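Local coordinates for protein esterase (uncultured bacterium pCosCE1, PDB 7ATL) that hydrolyses carboxylic esters as a family VIII carboxylesterase of beta-lactamase fold and also shows promiscuous acyltransferase activity, at residues Q13-Q18 / G370-Q375; S28-A33 / V38-A43; V56-F61 / G203-G208; S346-P351 / I355-L360. All blocks are in the same frame, centred on the assembly; numbering follows the deposited sequence.

Contact 1: residues Q13-Q18 / G370-Q375; sequences QGVSQQ and GRYPLQ
Ser16 and Tyr372 supply the polar link between helix 3-21 and the C-terminal helix 372-381. Ser16 OG and Tyr372 OH are hydrogen-bonded at 2.9 Å. The phenol reaches across because its CG stands anti to the backbone N (chi1 -175°), which carries the ring off its own helix toward the other. Its hydroxyl also bonds Ser28 OG, on the first strand of the sheet, and Ser16 OG has a second, weak bond to Val12 O one helical turn back. The two hydroxyls thus form part of a short relay from helix to ring to strand.

The backbone of helix 3-21 meets this ring along its rim. Ser16 CA lies in the ring plane, 3.8 Å from Tyr372 CE1, and Val15 O also sits near the plane, 4.2 Å from the same CE1. Neither lies over a face.

Apolar contact centres on Val15, whose side chain points at the opposite helix. Its CG1 packs 3.4 Å from Gln375 CB, while CG2 comes to 3.7 Å from Gln375 O, so both methyls rest against the base of the glutamine, CG1 on its CB and CG2 nearer its carbonyl O. Val15 CG1 also touches the tyrosine ring, 4.2 Å from Tyr372 CD1. Beyond CG the Gln375 chain is extended, and its OE1 makes a weak bond to Arg24.

Terminal helices packed together on one face of the central antiparallel sheet are a hallmark of the serine beta-lactamase fold, to which this esterase belongs.

Contact 2: residues S28-A33 / V38-A43; sequences SVVLIA and VIYANA
Ile32 meets both Ile39 and Tyr40, the two residues of a classic beta bulge. Its carbonyl O takes two N-H groups, Ile39 N at 2.8 Å and Tyr40 N at 3.1 Å; the first bond is distinctly bent (133° at the hydrogen), the second straighter. Ile32 N answers by donating to Tyr40 O.

Ile32 and Tyr40 put their side chains on the same face as Val30, and Ile39 at the corner also reaches Ile32. Ile32 CD1 rests 3.7 Å from Tyr40 CD2, approaching the ring obliquely, and Ile32 CG2 lies 3.8 Å from Ile39 CG1. Tyr40 CG is anti to its backbone N (chi1 177°), which lays the ring back along the neighbouring strand until CE2 is 4.0 Å from Val30 CG1. On the other face, Leu31 CD2 packs 3.6 Å from Ala41 CB, and Val29 touches Ala43.

Further along, Val30 and Asn42 form a hydrogen-bonded antiparallel pair, each N giving to the other's O. A water is hydrogen-bonded to Ser28 OG and donates to Asn42 O at 3.0 Å, giving that carbonyl a second partner.

Outward, Leu8, Ala9 and Val12 of helix 3-21 cover Tyr40, and Val380 of helix 372-381 touches Ile32. Leu31 meets Ala271 and Asp272 of helix 271-283 on the reverse side. Ser28 OG is further held by Tyr372 OH.

The chemistry is that of a hairpin with mostly apolar side chains on both faces, the weak Asn42 ND2 to Tyr40 OH bond being a polar exception: the backbone bonds set the register, the bulge shifts it by one residue, and the side chains suit the sheet to lie between helices.

Contact 3: residues V56-F61 / G203-G208; sequences VRETQF and GLRNTG
Gln60 and Asn206 bring together two irregular segments, whose nearest CA atoms are theirs, 7.6 Å apart. Residues Val56 to Thr59 make a type I beta turn, in which Thr59 N and Thr59 OG1 both donate to Val56 O from the same face of its plane. In segment 203-208, Gly203, with positive phi, is the C-prime residue of a Schellman motif ending the preceding helix.

The direct link is Gln60 NE2 to Asn206 O, 3.1 Å long and fairly straight at the hydrogen (162°). The acceptor lies close to the plane of the glutamine amide, yet the NE2 stands well above the plane of the Asn206 carbonyl and so does not use a lone pair. An extended chain carries the Gln60 amide across, with CG anti to the backbone N (chi1 -151°). The two side-chain amides are almost parallel, 4° between planes, and Asn206 OD1 lies 3.6 Å from Gln60 CG.

The second link runs through water. It donates to Arg57 O (2.9 Å) and accepts from Arg205 NH1 (2.7 Å), lying in the guanidinium plane at its edge. Glu58 CG approaches the same NH1 obliquely at 3.9 Å, while the carboxylate keeps its charge at a distance, Glu58 OE2 being 4.9 Å from Arg205 NH1. The firm ionic partner of Arg205 is Asp270; that of Arg57 is Asp272.

Asp273, in helix 271-283, grips Arg205 N, Asn206 N and Thr207 OG1, while Arg57 lies against Val38 and Ala41 of strand 37-44. The contact therefore joins the two loops at the surface, beside the start of helix 271-283 and the edge strand of the sheet.

Contact 4: residues S346-P351 / I355-L360; sequences SWFYDP and ISVVAL
Phe348 lays one face of its ring against Val357: Val357 CB stands 3.8 Å from the centroid of the Phe348 ring, 19° off the normal, a CH-pi contact displaced toward the rim. The closest side-chain approach is Phe348 CZ to Val357 CG2, 3.4 Å. These side chains run side by side in the same direction, because Phe348 CG sits between the backbone N and the carbonyl carbon (chi1 65°), which leans the ring over the next strand. Ile355 CD1 reaches the ring obliquely, 3.9 Å from Phe348 CE1. Pro351 N lies at the edge of the Tyr349 ring, in its plane.

On the reverse face, Trp347 and Tyr349 touch the partner strand mainly through CB, Tyr349 CB lying 3.6 Å from Ser356 OG. Their rings lead off toward helix 271-283, where Trp347 meets Val278 and Tyr349 meets Leu281, and Tyr349 OH bonds Arg298. Ser356 OG is bonded to Glu279 of that helix, and Asp350 OD2 to Tyr381 and His333.

Six backbone hydrogen bonds join the strands in pairs at Ser346-Ala359, Phe348-Val357 and Asp350-Ile355. Val357 N to Phe348 O is short, 2.8 Å, and lies almost on the carbonyl axis (176°). At the Ser346 end a water accepts from Ser346 OG and donates to Ala359 O at 2.8 Å, clipping side chain to opposite backbone.

This is a regular antiparallel beta hairpin in the central sheet of the beta-lactamase fold, with helices packed on both faces.

How the contacts relate
Contact 4 is the buried one, contacts 1 and 2 are partly buried, and contact 3 lies at the surface. Contacts 2 and 4 are both hairpins of one sheet, joined where strand 27-34 runs beside strand 355-361, with Leu31 N donating to Val358 O; contact 4 keeps regular pairing, whereas contact 2 carries a bulge in an outer strand. Contact 1 replaces backbone ladders by side chains between helices, and touches contact 2 through the Tyr372-Ser28 hydroxyl pair and contact 4 through Pro373 on Ser346. Contact 3, polar and water-bridged, meets contact 2 where Arg57 lies on Ala41, and contact 4 through Phe61 on Leu360.

Contact 1: residues Q13-Q18 / G370-Q375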
loop_
_atom_site.group_PDB
_atom_site.type_symbol
_atom_site.label_atom_id
_atom_site.label_comp_id
_atom_site.label_asym_id
_atom_site.label_seq_id
_atom_site.Cartn_x
_atom_site.Cartn_y
_atom_site.Cartn_z
ATOM N N GLN A 13 16.349 -16.976 -2.310
ATOM C CA GLN A 13 16.161 -17.807 -3.528
ATOM C C GLN A 13 15.427 -19.110 -3.166
ATOM O O GLN A 13 14.471 -19.492 -3.885
ATOM C CB GLN A 13 17.524 -18.128 -4.135
ATOM C CG GLN A 13 17.436 -18.790 -5.496
ATOM C CD GLN A 13 16.810 -17.824 -6.470
ATOM O OE1 GLN A 13 17.161 -16.644 -6.496
ATOM N NE2 GLN A 13 15.862 -18.309 -7.259
ATOM N N GLY A 14 15.856 -19.779 -2.089
ATOM C CA GLY A 14 15.272 -21.054 -1.639
ATOM C C GLY A 14 13.795 -20.903 -1.353
ATOM O O GLY A 14 13.028 -21.757 -1.800
ATOM N N VAL A 15 13.420 -19.834 -0.644
ATOM C CA VAL A 15 12.014 -19.566 -0.218
ATOM C C VAL A 15 11.153 -19.302 -1.460
ATOM O O VAL A 15 10.011 -19.776 -1.481
ATOM C CB VAL A 15 11.927 -18.412 0.806
ATOM C CG1 VAL A 15 10.497 -17.928 1.004
ATOM C CG2 VAL A 15 12.522 -18.806 2.154
ATOM N N SER A 16 11.686 -18.587 -2.448
ATOM C CA SER A 16 10.978 -18.210 -3.692
ATOM C C SER A 16 10.793 -19.443 -4.578
ATOM O O SER A 16 9.659 -19.652 -5.079
ATOM C CB SER A 16 11.706 -17.122 -4.415
ATOM O OG SER A 16 11.730 -15.922 -3.647
ATOM N N GLN A 17 11.852 -20.231 -4.767
ATOM C CA GLN A 17 11.820 -21.432 -5.643
ATOM C C GLN A 17 10.819 -22.437 -5.056
ATOM O O GLN A 17 9.987 -22.956 -5.822
ATOM C CB GLN A 17 13.214 -22.049 -5.828
ATOM C CG GLN A 17 13.343 -22.949 -7.060
ATOM C CD GLN A 17 12.666 -22.336 -8.265
ATOM O OE1 GLN A 17 12.994 -21.225 -8.692
ATOM N NE2 GLN A 17 11.664 -23.033 -8.783
ATOM N N GLN A 18 10.871 -22.668 -3.747
ATOM C CA GLN A 18 9.939 -23.563 -3.022
ATOM C C GLN A 18 8.497 -23.108 -3.283
ATOM O O GLN A 18 7.655 -23.962 -3.632
ATOM C CB GLN A 18 10.302 -23.562 -1.535
ATOM C CG GLN A 18 9.325 -24.337 -0.659
ATOM C CD GLN A 18 9.947 -24.649 0.680
ATOM O OE1 GLN A 18 9.598 -24.075 1.714
ATOM N NE2 GLN A 18 10.924 -25.539 0.658
ATOM N N GLY A 370 -0.087 -14.632 2.985
ATOM C CA GLY A 370 0.307 -16.052 3.032
ATOM C C GLY A 370 1.574 -16.266 3.842
ATOM O O GLY A 370 1.979 -15.352 4.576
ATOM N N ARG A 371 2.203 -17.428 3.680
ATOM C CA ARG A 371 3.498 -17.759 4.332
ATOM C C ARG A 371 4.647 -16.996 3.641
ATOM O O ARG A 371 5.630 -16.660 4.330
ATOM C CB ARG A 371 3.661 -19.285 4.377
ATOM C CG ARG A 371 2.812 -19.942 5.463
ATOM C CD ARG A 371 2.481 -21.409 5.225
ATOM N NE ARG A 371 3.656 -22.283 5.313
ATOM C CZ ARG A 371 4.228 -22.956 4.303
ATOM N NH1 ARG A 371 5.292 -23.703 4.546
ATOM N NH2 ARG A 371 3.754 -22.897 3.067
ATOM N N TYR A 372 4.513 -16.668 2.351
ATOM C CA TYR A 372 5.625 -16.166 1.503
ATOM C C TYR A 372 6.269 -14.928 2.103
ATOM O O TYR A 372 7.483 -14.905 2.250
ATOM C CB TYR A 372 5.169 -15.846 0.083
ATOM C CG TYR A 372 6.286 -15.456 -0.850
ATOM C CD1 TYR A 372 7.273 -16.360 -1.211
ATOM C CD2 TYR A 372 6.351 -14.191 -1.400
ATOM C CE1 TYR A 372 8.281 -16.022 -2.102
ATOM C CE2 TYR A 372 7.342 -13.842 -2.302
ATOM C CZ TYR A 372 8.306 -14.760 -2.660
ATOM O OH TYR A 372 9.283 -14.405 -3.536
ATOM N N PRO A 373 5.520 -13.839 2.401
ATOM C CA PRO A 373 6.137 -12.621 2.926
ATOM C C PRO A 373 6.925 -12.882 4.219
ATOM O O PRO A 373 7.968 -12.272 4.375
ATOM C CB PRO A 373 4.961 -11.660 3.177
ATOM C CG PRO A 373 3.721 -12.530 3.152
ATOM C CD PRO A 373 4.066 -13.688 2.244
ATOM N N LEU A 374 6.434 -13.797 5.074
ATOM C CA LEU A 374 7.050 -14.117 6.391
ATOM C C LEU A 374 8.331 -14.938 6.209
ATOM O O LEU A 374 9.319 -14.676 6.948
ATOM C CB LEU A 374 6.044 -14.871 7.262
ATOM C CG LEU A 374 4.770 -14.106 7.636
ATOM C CD1 LEU A 374 4.086 -14.748 8.846
ATOM C CD2 LEU A 374 5.072 -12.627 7.885
ATOM N N GLN A 375 8.321 -15.897 5.287
ATOM C CA GLN A 375 9.485 -16.774 5.030
ATOM C C GLN A 375 10.569 -15.939 4.362
ATOM O O GLN A 375 11.751 -16.216 4.616
ATOM C CB GLN A 375 9.142 -17.943 4.116
ATOM C CG GLN A 375 8.231 -18.976 4.751
ATOM C CD GLN A 375 7.568 -19.764 3.650
ATOM O OE1 GLN A 375 7.423 -19.301 2.514
ATOM N NE2 GLN A 375 7.152 -20.969 3.981
#

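Contact 2: residues S28-A33 / V38-A43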
loop_
_atom_site.group_PDB
_atom_site.type_symbol
_atom_site.label_atom_id
_atom_site.label_comp_id
_atom_site.label_asym_id
_atom_site.label_seq_id
_atom_site.Cartn_x
_atom_site.Cartn_y
_atom_site.Cartn_z
ATOM N N SER A 28 7.602 -13.477 -8.651
ATOM C CA SER A 28 7.928 -12.407 -7.670
ATOM C C SER A 28 9.179 -11.672 -8.127
ATOM O O SER A 28 9.972 -12.254 -8.895
ATOM C CB SER A 28 8.086 -12.924 -6.257
ATOM O OG SER A 28 9.337 -13.570 -6.093
ATOM N N VAL A 29 9.282 -10.417 -7.711
ATOM C CA VAL A 29 10.540 -9.631 -7.688
ATOM C C VAL A 29 10.799 -9.237 -6.235
ATOM O O VAL A 29 9.918 -8.604 -5.656
ATOM C CB VAL A 29 10.418 -8.408 -8.600
ATOM C CG1 VAL A 29 11.684 -7.566 -8.555
ATOM C CG2 VAL A 29 10.082 -8.827 -10.016
ATOM N N VAL A 30 11.933 -9.648 -5.672
ATOM C CA VAL A 30 12.344 -9.373 -4.264
ATOM C C VAL A 30 13.674 -8.605 -4.262
ATOM O O VAL A 30 14.646 -9.113 -4.832
ATOM C CB VAL A 30 12.469 -10.674 -3.455
ATOM C CG1 VAL A 30 13.074 -10.410 -2.090
ATOM C CG2 VAL A 30 11.142 -11.405 -3.322
ATOM N N LEU A 31 13.702 -7.436 -3.625
ATOM C CA LEU A 31 14.887 -6.545 -3.496
ATOM C C LEU A 31 15.221 -6.347 -2.003
ATOM O O LEU A 31 14.290 -6.136 -1.173
ATOM C CB LEU A 31 14.578 -5.201 -4.157
ATOM C CG LEU A 31 14.148 -5.228 -5.627
ATOM C CD1 LEU A 31 14.015 -3.809 -6.182
ATOM C CD2 LEU A 31 15.106 -6.018 -6.498
ATOM N N ILE A 32 16.500 -6.430 -1.639
ATOM C CA ILE A 32 16.973 -6.154 -0.253
ATOM C C ILE A 32 18.161 -5.194 -0.325
ATOM O O ILE A 32 19.107 -5.471 -1.101
ATOM C CB ILE A 32 17.334 -7.447 0.496
ATOM C CG1 ILE A 32 16.162 -8.424 0.517
ATOM C CG2 ILE A 32 17.839 -7.123 1.895
ATOM C CD1 ILE A 32 16.594 -9.863 0.548
ATOM N N ALA A 33 18.085 -4.111 0.452
ATOM C CA ALA A 33 19.159 -3.120 0.657
ATOM C C ALA A 33 19.625 -3.207 2.109
ATOM O O ALA A 33 18.781 -3.491 2.988
ATOM C CB ALA A 33 18.647 -1.740 0.326
ATOM N N VAL A 38 21.852 -2.233 -2.657
ATOM C CA VAL A 38 21.104 -3.456 -3.041
ATOM C C VAL A 38 22.046 -4.645 -2.793
ATOM O O VAL A 38 22.995 -4.811 -3.545
ATOM C CB VAL A 38 20.606 -3.324 -4.497
ATOM C CG1 VAL A 38 20.137 -4.644 -5.100
ATOM C CG2 VAL A 38 19.523 -2.270 -4.639
ATOM N N ILE A 39 21.826 -5.416 -1.732
ATOM C CA ILE A 39 22.610 -6.652 -1.434
ATOM C C ILE A 39 21.951 -7.872 -2.100
ATOM O O ILE A 39 22.638 -8.874 -2.262
ATOM C CB ILE A 39 22.789 -6.851 0.085
ATOM C CG1 ILE A 39 21.457 -7.106 0.794
ATOM C CG2 ILE A 39 23.520 -5.675 0.714
ATOM C CD1 ILE A 39 21.584 -7.720 2.166
ATOM N N TYR A 40 20.674 -7.818 -2.473
ATOM C CA TYR A 40 19.969 -8.927 -3.172
ATOM C C TYR A 40 18.870 -8.364 -4.090
ATOM O O TYR A 40 18.081 -7.517 -3.634
ATOM C CB TYR A 40 19.386 -9.909 -2.153
ATOM C CG TYR A 40 18.577 -11.030 -2.753
ATOM C CD1 TYR A 40 19.181 -12.210 -3.149
ATOM C CD2 TYR A 40 17.203 -10.921 -2.938
ATOM C CE1 TYR A 40 18.450 -13.261 -3.688
ATOM C CE2 TYR A 40 16.452 -11.957 -3.490
ATOM C CZ TYR A 40 17.083 -13.135 -3.866
ATOM O OH TYR A 40 16.385 -14.173 -4.405
ATOM N N ALA A 41 18.816 -8.843 -5.341
ATOM C CA ALA A 41 17.803 -8.480 -6.364
ATOM C C ALA A 41 17.456 -9.713 -7.196
ATOM O O ALA A 41 18.360 -10.218 -7.854
ATOM C CB ALA A 41 18.330 -7.395 -7.269
ATOM N N ASN A 42 16.200 -10.158 -7.223
ATOM C CA ASN A 42 15.866 -11.399 -7.965
ATOM C C ASN A 42 14.420 -11.414 -8.461
ATOM O O ASN A 42 13.514 -11.272 -7.639
ATOM C CB ASN A 42 16.157 -12.633 -7.116
ATOM C CG ASN A 42 16.265 -13.868 -7.977
ATOM O OD1 ASN A 42 16.813 -13.813 -9.078
ATOM N ND2 ASN A 42 15.711 -14.965 -7.499
ATOM N N ALA A 43 14.244 -11.648 -9.766
ATOM C CA ALA A 43 12.963 -11.998 -10.425
ATOM C C ALA A 43 12.847 -13.521 -10.488
ATOM O O ALA A 43 13.785 -14.125 -10.977
ATOM C CB ALA A 43 12.940 -11.397 -11.804
HETATM O O HOH W 1 12.056 -13.626 -6.615
#

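Contact 3: residues V56-F61 / G203-G208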
loop_
_atom_site.group_PDB
_atom_site.type_symbol
_atom_site.label_atom_id
_atom_site.label_comp_id
_atom_site.label_asym_id
_atom_site.label_seq_id
_atom_site.Cartn_x
_atom_site.Cartn_y
_atom_site.Cartn_z
ATOM N N VAL A 56 10.820 -10.621 -14.853
ATOM C CA VAL A 56 12.108 -9.890 -14.854
ATOM C C VAL A 56 12.031 -8.781 -13.785
ATOM O O VAL A 56 10.917 -8.465 -13.293
ATOM C CB VAL A 56 12.455 -9.343 -16.260
ATOM C CG1 VAL A 56 12.553 -10.451 -17.308
ATOM C CG2 VAL A 56 11.513 -8.241 -16.720
ATOM N N ARG A 57 13.188 -8.205 -13.433
ATOM C CA ARG A 57 13.342 -7.212 -12.348
ATOM C C ARG A 57 12.496 -5.974 -12.663
ATOM O O ARG A 57 11.900 -5.410 -11.721
ATOM C CB ARG A 57 14.824 -6.867 -12.198
ATOM C CG ARG A 57 15.135 -6.026 -10.968
ATOM C CD ARG A 57 16.574 -5.568 -10.960
ATOM N NE ARG A 57 16.818 -4.581 -9.922
ATOM C CZ ARG A 57 17.951 -4.457 -9.242
ATOM N NH1 ARG A 57 18.969 -5.275 -9.465
ATOM N NH2 ARG A 57 18.064 -3.527 -8.311
ATOM N N GLU A 58 12.429 -5.596 -13.946
ATOM C CA GLU A 58 11.722 -4.382 -14.456
ATOM C C GLU A 58 10.210 -4.636 -14.602
ATOM O O GLU A 58 9.495 -3.666 -14.914
ATOM C CB GLU A 58 12.257 -3.930 -15.822
ATOM C CG GLU A 58 13.767 -3.743 -15.880
ATOM C CD GLU A 58 14.586 -5.017 -16.049
ATOM O OE1 GLU A 58 14.117 -5.928 -16.766
ATOM O OE2 GLU A 58 15.681 -5.094 -15.448
ATOM N N THR A 59 9.715 -5.861 -14.386
ATOM C CA THR A 59 8.264 -6.150 -14.512
ATOM C C THR A 59 7.464 -5.196 -13.613
ATOM O O THR A 59 7.755 -5.094 -12.398
ATOM C CB THR A 59 7.906 -7.600 -14.174
ATOM O OG1 THR A 59 8.661 -8.455 -15.025
ATOM C CG2 THR A 59 6.429 -7.872 -14.355
ATOM N N GLN A 60 6.475 -4.529 -14.194
ATOM C CA GLN A 60 5.577 -3.596 -13.472
ATOM C C GLN A 60 4.444 -4.400 -12.823
ATOM O O GLN A 60 4.013 -5.449 -13.388
ATOM C CB GLN A 60 5.038 -2.535 -14.427
ATOM C CG GLN A 60 4.732 -1.225 -13.733
ATOM C CD GLN A 60 3.873 -0.296 -14.562
ATOM O OE1 GLN A 60 3.034 -0.728 -15.362
ATOM N NE2 GLN A 60 4.048 1.001 -14.332
ATOM N N PHE A 61 3.977 -3.930 -11.672
ATOM C CA PHE A 61 2.859 -4.571 -10.944
ATOM C C PHE A 61 1.726 -3.577 -10.707
ATOM O O PHE A 61 1.947 -2.354 -10.657
ATOM C CB PHE A 61 3.323 -5.140 -9.606
ATOM C CG PHE A 61 4.298 -6.279 -9.695
ATOM C CD1 PHE A 61 5.634 -6.040 -9.946
ATOM C CD2 PHE A 61 3.886 -7.574 -9.466
ATOM C CE1 PHE A 61 6.542 -7.083 -9.993
ATOM C CE2 PHE A 61 4.789 -8.625 -9.539
ATOM C CZ PHE A 61 6.115 -8.375 -9.802
ATOM N N GLY A 203 13.546 10.367 -8.633
ATOM C CA GLY A 203 14.039 9.817 -9.912
ATOM C C GLY A 203 13.390 8.489 -10.304
ATOM O O GLY A 203 14.037 7.697 -11.013
ATOM N N LEU A 204 12.136 8.249 -9.925
ATOM C CA LEU A 204 11.444 6.960 -10.203
ATOM C C LEU A 204 11.343 6.771 -11.721
ATOM O O LEU A 204 11.105 7.755 -12.416
ATOM C CB LEU A 204 10.051 6.981 -9.556
ATOM C CG LEU A 204 9.990 7.187 -8.034
ATOM C CD1 LEU A 204 8.575 6.987 -7.534
ATOM C CD2 LEU A 204 10.933 6.259 -7.289
ATOM N N ARG A 205 11.483 5.551 -12.227
ATOM C CA ARG A 205 11.504 5.317 -13.699
ATOM C C ARG A 205 10.113 4.929 -14.223
ATOM O O ARG A 205 9.849 5.199 -15.416
ATOM C CB ARG A 205 12.551 4.269 -14.108
ATOM C CG ARG A 205 12.604 3.023 -13.235
ATOM C CD ARG A 205 13.564 1.976 -13.776
ATOM N NE ARG A 205 13.383 0.694 -13.106
ATOM C CZ ARG A 205 14.155 -0.371 -13.297
ATOM N NH1 ARG A 205 13.900 -1.501 -12.658
ATOM N NH2 ARG A 205 15.181 -0.305 -14.128
ATOM N N ASN A 206 9.256 4.298 -13.411
ATOM C CA ASN A 206 8.101 3.567 -13.981
ATOM C C ASN A 206 6.975 3.377 -12.960
ATOM O O ASN A 206 6.493 2.238 -12.798
ATOM C CB ASN A 206 8.600 2.245 -14.566
ATOM C CG ASN A 206 7.569 1.583 -15.446
ATOM O OD1 ASN A 206 7.500 0.361 -15.475
ATOM N ND2 ASN A 206 6.756 2.384 -16.127
ATOM N N THR A 207 6.488 4.460 -12.355
ATOM C CA THR A 207 5.422 4.369 -11.336
ATOM C C THR A 207 4.402 5.485 -11.568
ATOM O O THR A 207 4.810 6.645 -11.727
ATOM C CB THR A 207 6.048 4.353 -9.937
ATOM O OG1 THR A 207 6.739 3.104 -9.788
ATOM C CG2 THR A 207 5.026 4.549 -8.833
ATOM N N GLY A 208 3.116 5.136 -11.559
ATOM C CA GLY A 208 2.025 6.094 -11.785
ATOM C C GLY A 208 0.687 5.432 -11.562
ATOM O O GLY A 208 0.651 4.444 -10.795
HETATM O O HOH W 2 12.300 -2.684 -10.885
#

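Contact 4: residues S346-P351 / I355-L360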
loop_
_atom_site.group_PDB
_atom_site.type_symbol
_atom_site.label_atom_id
_atom_site.label_comp_id
_atom_site.label_asym_id
_atom_site.label_seq_id
_atom_site.Cartn_x
_atom_site.Cartn_y
_atom_site.Cartn_z
ATOM N N SER A 346 4.460 -7.286 0.047
ATOM C CA SER A 346 4.922 -6.857 1.391
ATOM C C SER A 346 6.126 -5.925 1.224
ATOM O O SER A 346 6.791 -5.985 0.188
ATOM C CB SER A 346 5.213 -8.021 2.309
ATOM O OG SER A 346 6.224 -8.852 1.781
ATOM N N TRP A 347 6.320 -5.024 2.174
ATOM C CA TRP A 347 7.533 -4.182 2.241
ATOM C C TRP A 347 7.746 -3.756 3.695
ATOM O O TRP A 347 6.777 -3.726 4.465
ATOM C CB TRP A 347 7.435 -2.984 1.287
ATOM C CG TRP A 347 6.345 -2.029 1.658
ATOM C CD1 TRP A 347 5.085 -2.004 1.146
ATOM C CD2 TRP A 347 6.405 -0.985 2.653
ATOM N NE1 TRP A 347 4.367 -1.002 1.732
ATOM C CE2 TRP A 347 5.137 -0.368 2.674
ATOM C CE3 TRP A 347 7.393 -0.502 3.519
ATOM C CZ2 TRP A 347 4.830 0.696 3.534
ATOM C CZ3 TRP A 347 7.091 0.555 4.355
ATOM C CH2 TRP A 347 5.829 1.149 4.360
ATOM N N PHE A 348 8.992 -3.491 4.060
ATOM C CA PHE A 348 9.347 -2.980 5.402
ATOM C C PHE A 348 10.762 -2.430 5.327
ATOM O O PHE A 348 11.545 -2.884 4.480
ATOM C CB PHE A 348 9.185 -4.053 6.490
ATOM C CG PHE A 348 10.099 -5.255 6.409
ATOM C CD1 PHE A 348 11.386 -5.214 6.930
ATOM C CD2 PHE A 348 9.661 -6.449 5.848
ATOM C CE1 PHE A 348 12.211 -6.331 6.880
ATOM C CE2 PHE A 348 10.487 -7.562 5.799
ATOM C CZ PHE A 348 11.760 -7.502 6.310
ATOM N N TYR A 349 11.039 -1.453 6.176
ATOM C CA TYR A 349 12.409 -1.088 6.589
ATOM C C TYR A 349 12.471 -1.337 8.084
ATOM O O TYR A 349 11.463 -1.067 8.744
ATOM C CB TYR A 349 12.762 0.342 6.183
ATOM C CG TYR A 349 12.058 1.426 6.943
ATOM C CD1 TYR A 349 12.334 1.642 8.272
ATOM C CD2 TYR A 349 11.194 2.304 6.311
ATOM C CE1 TYR A 349 11.740 2.678 8.975
ATOM C CE2 TYR A 349 10.600 3.356 6.991
ATOM C CZ TYR A 349 10.870 3.535 8.334
ATOM O OH TYR A 349 10.294 4.530 9.055
ATOM N N ASP A 350 13.582 -1.907 8.540
ATOM C CA ASP A 350 13.978 -2.007 9.963
ATOM C C ASP A 350 15.025 -0.912 10.217
ATOM O O ASP A 350 16.155 -0.995 9.710
ATOM C CB ASP A 350 14.428 -3.449 10.223
ATOM C CG ASP A 350 14.952 -3.681 11.622
ATOM O OD1 ASP A 350 15.472 -2.707 12.209
ATOM O OD2 ASP A 350 14.847 -4.834 12.100
ATOM N N PRO A 351 14.694 0.169 10.976
ATOM C CA PRO A 351 15.627 1.284 11.183
ATOM C C PRO A 351 16.877 0.861 11.965
ATOM O O PRO A 351 17.905 1.386 11.647
ATOM C CB PRO A 351 14.820 2.318 11.970
ATOM C CG PRO A 351 13.783 1.485 12.689
ATOM C CD PRO A 351 13.435 0.374 11.715
ATOM N N ILE A 355 17.932 -1.957 7.122
ATOM C CA ILE A 355 17.565 -2.790 5.936
ATOM C C ILE A 355 16.170 -2.409 5.419
ATOM O O ILE A 355 15.309 -2.032 6.219
ATOM C CB ILE A 355 17.679 -4.307 6.212
ATOM C CG1 ILE A 355 16.660 -4.784 7.236
ATOM C CG2 ILE A 355 19.093 -4.734 6.607
ATOM C CD1 ILE A 355 16.092 -6.111 6.866
ATOM N N SER A 356 15.985 -2.474 4.103
ATOM C CA SER A 356 14.684 -2.341 3.406
ATOM C C SER A 356 14.460 -3.624 2.591
ATOM O O SER A 356 15.423 -4.184 2.006
ATOM C CB SER A 356 14.620 -1.097 2.551
ATOM O OG SER A 356 14.952 0.084 3.276
ATOM N N VAL A 357 13.227 -4.107 2.594
ATOM C CA VAL A 357 12.795 -5.333 1.870
ATOM C C VAL A 357 11.576 -4.966 1.034
ATOM O O VAL A 357 10.669 -4.361 1.565
ATOM C CB VAL A 357 12.493 -6.466 2.860
ATOM C CG1 VAL A 357 11.853 -7.679 2.199
ATOM C CG2 VAL A 357 13.760 -6.852 3.601
ATOM N N VAL A 358 11.594 -5.302 -0.241
ATOM C CA VAL A 358 10.425 -5.182 -1.158
ATOM C C VAL A 358 10.159 -6.571 -1.750
ATOM O O VAL A 358 11.083 -7.172 -2.331
ATOM C CB VAL A 358 10.675 -4.135 -2.256
ATOM C CG1 VAL A 358 9.614 -4.229 -3.340
ATOM C CG2 VAL A 358 10.742 -2.731 -1.692
ATOM N N ALA A 359 8.942 -7.066 -1.601
ATOM C CA ALA A 359 8.536 -8.404 -2.072
ATOM C C ALA A 359 7.234 -8.272 -2.861
ATOM O O ALA A 359 6.152 -8.394 -2.255
ATOM C CB ALA A 359 8.385 -9.297 -0.877
ATOM N N LEU A 360 7.343 -7.957 -4.150
ATOM C CA LEU A 360 6.178 -7.827 -5.068
ATOM C C LEU A 360 5.885 -9.195 -5.664
ATOM O O LEU A 360 6.836 -9.835 -6.113
ATOM C CB LEU A 360 6.508 -6.805 -6.163
ATOM C CG LEU A 360 6.818 -5.389 -5.664
ATOM C CD1 LEU A 360 6.796 -4.397 -6.819
ATOM C CD2 LEU A 360 5.856 -4.934 -4.575
HETATM O O HOH W 3 5.424 -10.314 -0.361
#